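Side-chain contacts in beta-ketoacyl synthase (Burkholderia phymatum, PDB 4EWG), which probably catalyses the carbon-carbon bond-forming condensation that extends an acyl chain on acyl carrier protein, as 3-oxoacyl-[acyl-carrier-protein] synthases do: residues A[15-20]-A[345-350]; A[287-292]-A[321-326]. All coordinates share one frame; numbering follows the deposited sequence.

Contact 1 of 2, residues A[15-20]-A[345-350]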
loop_
_atom_site.group_PDB
_atom_site.type_symbol
_atom_site.label_atom_id
_atom_site.label_comp_id
_atom_site.label_asym_id
_atom_site.label_seq_id
_atom_site.Cartn_x
_atom_site.Cartn_y
_atom_site.Cartn_z
ATOM N N GLY A 15 5.549 2.780 -20.494
ATOM C CA GLY A 15 4.380 2.018 -20.108
ATOM C C GLY A 15 3.789 1.174 -21.221
ATOM O O GLY A 15 4.316 1.124 -22.361
ATOM N N VAL A 16 2.727 0.470 -20.851
ATOM C CA VAL A 16 2.026 -0.432 -21.700
ATOM C C VAL A 16 0.575 0.106 -21.699
ATOM O O VAL A 16 -0.036 0.138 -20.658
ATOM C CB VAL A 16 2.222 -1.903 -21.117
ATOM C CG1 VAL A 16 1.067 -2.784 -21.432
ATOM C CG2 VAL A 16 3.507 -2.562 -21.648
ATOM N N THR A 17 0.075 0.616 -22.837
ATOM C CA THR A 17 -1.249 1.277 -22.864
ATOM C C THR A 17 -2.088 0.894 -24.079
ATOM O O THR A 17 -1.569 0.344 -25.043
ATOM C CB THR A 17 -1.134 2.838 -22.901
ATOM O OG1 THR A 17 -0.996 3.280 -24.258
ATOM C CG2 THR A 17 0.047 3.378 -22.026
ATOM N N ALA A 18 -3.384 1.237 -24.044
ATOM C CA ALA A 18 -4.305 0.880 -25.137
ATOM C C ALA A 18 -3.896 1.564 -26.444
ATOM O O ALA A 18 -4.283 1.112 -27.552
ATOM C CB ALA A 18 -5.734 1.220 -24.774
ATOM N N LEU A 19 -3.097 2.631 -26.329
ATOM C CA LEU A 19 -2.643 3.376 -27.503
ATOM C C LEU A 19 -1.233 3.025 -27.893
ATOM O O LEU A 19 -0.716 3.590 -28.860
ATOM C CB LEU A 19 -2.749 4.903 -27.275
ATOM C CG LEU A 19 -4.151 5.504 -27.134
ATOM C CD1 LEU A 19 -4.117 7.022 -27.293
ATOM C CD2 LEU A 19 -5.106 4.902 -28.135
ATOM N N GLY A 20 -0.600 2.121 -27.153
ATOM C CA GLY A 20 0.754 1.634 -27.499
ATOM C C GLY A 20 1.728 1.961 -26.392
ATOM O O GLY A 20 1.300 2.420 -25.312
ATOM N N GLY A 345 -2.909 7.345 -12.588
ATOM C CA GLY A 345 -2.053 8.452 -12.135
ATOM C C GLY A 345 -0.671 8.473 -12.779
ATOM O O GLY A 345 -0.128 9.552 -13.042
ATOM N N ALA A 346 -0.120 7.281 -13.066
ATOM C CA ALA A 346 1.189 7.160 -13.683
ATOM C C ALA A 346 1.125 7.417 -15.172
ATOM O O ALA A 346 1.920 8.188 -15.706
ATOM C CB ALA A 346 1.802 5.787 -13.398
ATOM N N LEU A 347 0.168 6.798 -15.844
ATOM C CA LEU A 347 -0.020 6.995 -17.272
ATOM C C LEU A 347 -0.271 8.473 -17.549
ATOM O O LEU A 347 0.335 9.054 -18.426
ATOM C CB LEU A 347 -1.172 6.131 -17.773
ATOM C CG LEU A 347 -1.588 6.105 -19.256
ATOM C CD1 LEU A 347 -2.360 4.802 -19.516
ATOM C CD2 LEU A 347 -2.439 7.292 -19.691
ATOM N N GLU A 348 -1.179 9.062 -16.801
ATOM C CA GLU A 348 -1.545 10.465 -16.990
ATOM C C GLU A 348 -0.412 11.406 -16.664
ATOM O O GLU A 348 -0.261 12.418 -17.331
ATOM C CB GLU A 348 -2.806 10.811 -16.172
ATOM C CG GLU A 348 -4.047 10.148 -16.780
ATOM C CD GLU A 348 -5.204 9.976 -15.818
ATOM O OE1 GLU A 348 -5.276 10.691 -14.827
ATOM O OE2 GLU A 348 -6.087 9.151 -16.085
ATOM N N ALA A 349 0.414 11.063 -15.662
ATOM C CA ALA A 349 1.566 11.886 -15.355
ATOM C C ALA A 349 2.532 11.855 -16.563
ATOM O O ALA A 349 2.979 12.891 -17.064
ATOM C CB ALA A 349 2.234 11.414 -14.080
ATOM N N TRP A 350 2.819 10.650 -17.022
ATOM C CA TRP A 350 3.724 10.414 -18.165
ATOM C C TRP A 350 3.270 11.228 -19.364
ATOM O O TRP A 350 4.024 12.059 -19.880
ATOM C CB TRP A 350 3.738 8.915 -18.447
ATOM C CG TRP A 350 4.329 8.487 -19.756
ATOM C CD1 TRP A 350 5.255 9.147 -20.508
ATOM C CD2 TRP A 350 4.084 7.237 -20.452
ATOM N NE1 TRP A 350 5.546 8.438 -21.653
ATOM C CE2 TRP A 350 4.871 7.278 -21.663
ATOM C CE3 TRP A 350 3.250 6.155 -20.235
ATOM C CZ2 TRP A 350 4.858 6.268 -22.573
ATOM C CZ3 TRP A 350 3.244 5.139 -21.167
ATOM C CH2 TRP A 350 4.029 5.190 -22.303
#
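Gly15 of strand 8-16 in the central sheet and Thr17, just beyond Val16, pack against Leu347 and Trp350, two residues one helical turn apart on helix 344-358. The evidence for close packing is the six-membered part of the indole: Trp350 CZ3 lies 3.4 Å from Gly15 N and 3.5 Å from Gly15 CA. CH2 of the same ring also reaches the glycine backbone, so the indole rests on main-chain atoms with no side chain intervening. Gly15 N and Thr17 CG2 both meet the indole obliquely. The indole CG is anti to the Trp350 backbone N (chi1 166°), which extends the ring from the helix across to the strand, while Glu354 takes the hydrogen bond from NE1.

A ketosynthase of the thiolase-like superfamily buries helices between layers of sheet, and the burial of all four touching residues near the centre of the chain is consistent with that fold. On the helix side, Leu347 and Trp350 also touch Ala240 of strand 238-246, the sheet neighbour of strand 8-16.

Thr17 divides its labour. Thr17 CG2 packs 3.7 Å from Trp350 CZ3 and 3.8 Å from Leu347 CD1, two apolar contacts made by one methyl. The hydroxyl instead serves the type I turn from Thr17 to Gly20, through two bonds that probably hold the rotation (chi1 86°) turning CG2 to the helix. Thr17 OG1 donates to Gly20 O at 2.7 Å, in the carbonyl plane and on a lone pair (C=O...OG1 139°). Thr17 OG1 also accepts from Leu19 N at 3.0 Å, forming an ST turn.

Contact 2 of 2, residues A[287-292]-A[321-326]; sequences LALEDA and ARTFGE
Leu289 of helix 278-291 reaches across to Thr323 and Phe324 of helix 310-324, in a layer of helices lying against strands 299-303 and 402-409. Between residues 287-292 and 321-326 the nearest CA atoms, those of Leu289 and Thr323, are 9.8 Å apart, and side-chain ends make the contact; Thr323 also packs on Ala282 and Met285, earlier on helix 278-291.

From the backbone, Leu289 CB heads toward the second helix, and CG continues outward beside the backbone N, anti to the carbonyl carbon (chi1 -72°). Neither CB nor CG makes a close contact across the gap; they carry the branch point to where CD1 can act. Leu289 CD1 meets Thr323 CG2 tip to tip at 3.8 Å and also reaches Phe324 CE1 at 4.2 Å, approaching the ring obliquely. Around the leucine, Ile407 and Ile299 of the sheet and Ala296 of a loop add apolar neighbours.

Helix 310-324 connects the adjacent parallel strands 299-303 and 329-331 in a beta-alpha-beta crossover, and this contact sits at its C-terminal end. There Gly325 turns out of the helix with positive phi (86°), its N still bonded to Ala321 O. Phe324 directs its ring back to the sheet, against Ile299 and Val302. At the other helix, Asp291 OD1 forms a salt bridge with Lys186 of the second subunit, placing helix 278-291 near the dimer interface.

Thr323 is split between polar and apolar roles: OG1 is hydrogen-bonded to Ala319 O, one turn back, while Thr323 CG2, besides meeting Leu289 CD1, lies 3.7 Å above the plane of the Phe324 ring, over its centre.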
loop_
_atom_site.group_PDB
_atom_site.type_symbol
_atom_site.label_atom_id
_atom_site.label_comp_id
_atom_site.label_asym_id
_atom_site.label_seq_id
_atom_site.Cartn_x
_atom_site.Cartn_y
_atom_site.Cartn_z
ATOM N N LEU A 287 -2.396 22.186 -1.393
ATOM C CA LEU A 287 -1.262 21.502 -0.750
ATOM C C LEU A 287 -0.097 21.325 -1.725
ATOM O O LEU A 287 1.078 21.539 -1.352
ATOM C CB LEU A 287 -1.698 20.149 -0.149
ATOM C CG LEU A 287 -2.446 20.236 1.195
ATOM C CD1 LEU A 287 -3.047 18.898 1.595
ATOM C CD2 LEU A 287 -1.523 20.723 2.306
ATOM N N ALA A 288 -0.399 20.981 -2.981
ATOM C CA ALA A 288 0.670 20.797 -3.977
ATOM C C ALA A 288 1.322 22.151 -4.288
ATOM O O ALA A 288 2.555 22.267 -4.345
ATOM C CB ALA A 288 0.118 20.182 -5.251
ATOM N N LEU A 289 0.475 23.160 -4.504
ATOM C CA LEU A 289 0.951 24.523 -4.779
ATOM C C LEU A 289 1.816 25.036 -3.621
ATOM O O LEU A 289 2.883 25.583 -3.846
ATOM C CB LEU A 289 -0.212 25.481 -5.071
ATOM C CG LEU A 289 -0.956 25.332 -6.422
ATOM C CD1 LEU A 289 -2.244 26.188 -6.416
ATOM C CD2 LEU A 289 -0.117 25.677 -7.656
ATOM N N GLU A 290 1.372 24.802 -2.397
ATOM C CA GLU A 290 2.154 25.180 -1.216
ATOM C C GLU A 290 3.489 24.415 -1.148
ATOM O O GLU A 290 4.511 24.986 -0.832
ATOM C CB GLU A 290 1.336 24.978 0.076
ATOM C CG GLU A 290 0.167 25.953 0.247
ATOM C CD GLU A 290 -0.724 25.631 1.440
ATOM O OE1 GLU A 290 -0.525 24.582 2.085
ATOM O OE2 GLU A 290 -1.628 26.447 1.757
ATOM N N ASP A 291 3.473 23.124 -1.484
ATOM C CA ASP A 291 4.675 22.310 -1.492
ATOM C C ASP A 291 5.641 22.844 -2.548
ATOM O O ASP A 291 6.859 22.851 -2.327
ATOM C CB ASP A 291 4.304 20.847 -1.769
ATOM C CG ASP A 291 5.483 19.895 -1.648
ATOM O OD1 ASP A 291 6.351 20.114 -0.793
ATOM O OD2 ASP A 291 5.550 18.943 -2.409
ATOM N N ALA A 292 5.110 23.306 -3.679
ATOM C CA ALA A 292 5.959 23.862 -4.763
ATOM C C ALA A 292 6.316 25.349 -4.537
ATOM O O ALA A 292 7.060 25.939 -5.343
ATOM C CB ALA A 292 5.269 23.689 -6.100
ATOM N N ALA A 321 -11.999 25.070 -10.550
ATOM C CA ALA A 321 -12.386 26.488 -10.704
ATOM C C ALA A 321 -12.076 27.227 -9.435
ATOM O O ALA A 321 -11.541 28.341 -9.465
ATOM C CB ALA A 321 -13.860 26.622 -11.039
ATOM N N ARG A 322 -12.398 26.598 -8.306
ATOM C CA ARG A 322 -12.138 27.192 -6.994
ATOM C C ARG A 322 -10.650 27.506 -6.835
ATOM O O ARG A 322 -10.300 28.529 -6.296
ATOM C CB ARG A 322 -12.596 26.236 -5.876
ATOM N N THR A 323 -9.772 26.623 -7.293
ATOM C CA THR A 323 -8.322 26.837 -7.141
ATOM C C THR A 323 -7.752 27.816 -8.178
ATOM O O THR A 323 -6.896 28.647 -7.867
ATOM C CB THR A 323 -7.552 25.526 -7.254
ATOM O OG1 THR A 323 -8.084 24.569 -6.330
ATOM C CG2 THR A 323 -6.025 25.755 -6.970
ATOM N N PHE A 324 -8.220 27.727 -9.417
ATOM C CA PHE A 324 -7.570 28.448 -10.498
ATOM C C PHE A 324 -8.397 29.534 -11.188
ATOM O O PHE A 324 -7.829 30.372 -11.835
ATOM C CB PHE A 324 -7.115 27.457 -11.530
ATOM C CG PHE A 324 -6.094 26.516 -11.035
ATOM C CD1 PHE A 324 -4.824 26.966 -10.736
ATOM C CD2 PHE A 324 -6.400 25.161 -10.866
ATOM C CE1 PHE A 324 -3.862 26.099 -10.264
ATOM C CE2 PHE A 324 -5.433 24.277 -10.415
ATOM C CZ PHE A 324 -4.163 24.742 -10.110
ATOM N N GLY A 325 -9.717 29.532 -11.019
ATOM C CA GLY A 325 -10.603 30.438 -11.788
ATOM C C GLY A 325 -10.984 29.820 -13.118
ATOM O O GLY A 325 -10.528 28.701 -13.467
ATOM N N GLU A 326 -11.796 30.530 -13.884
ATOM C CA GLU A 326 -12.332 29.979 -15.157
ATOM C C GLU A 326 -11.309 29.818 -16.258
ATOM O O GLU A 326 -11.584 29.147 -17.228
ATOM C CB GLU A 326 -13.482 30.848 -15.706
#

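Overall arrangement
Contact 2 is nested within the loop closed by contact 1: along the chain the order is 15-20, 287-292, 321-326, 345-350. Their centres are 25 Å apart and their nearest atoms about 13 Å, so they do not touch. The mixed sheet relates them. Contact 1 involves strand 8-16, its centre about 7 Å from the chain centre; contact 2 packs on strands 299-303 and 402-409, with its centre about 21 Å out. Contact 1 joins the start of the chain to a late, interior helix; all segments but 15-20 belong to the C-terminal beta-ketoacyl synthase domain. Both contacts lie away from His249, a calcium ligand, though no calcium is bound to this chain in the model.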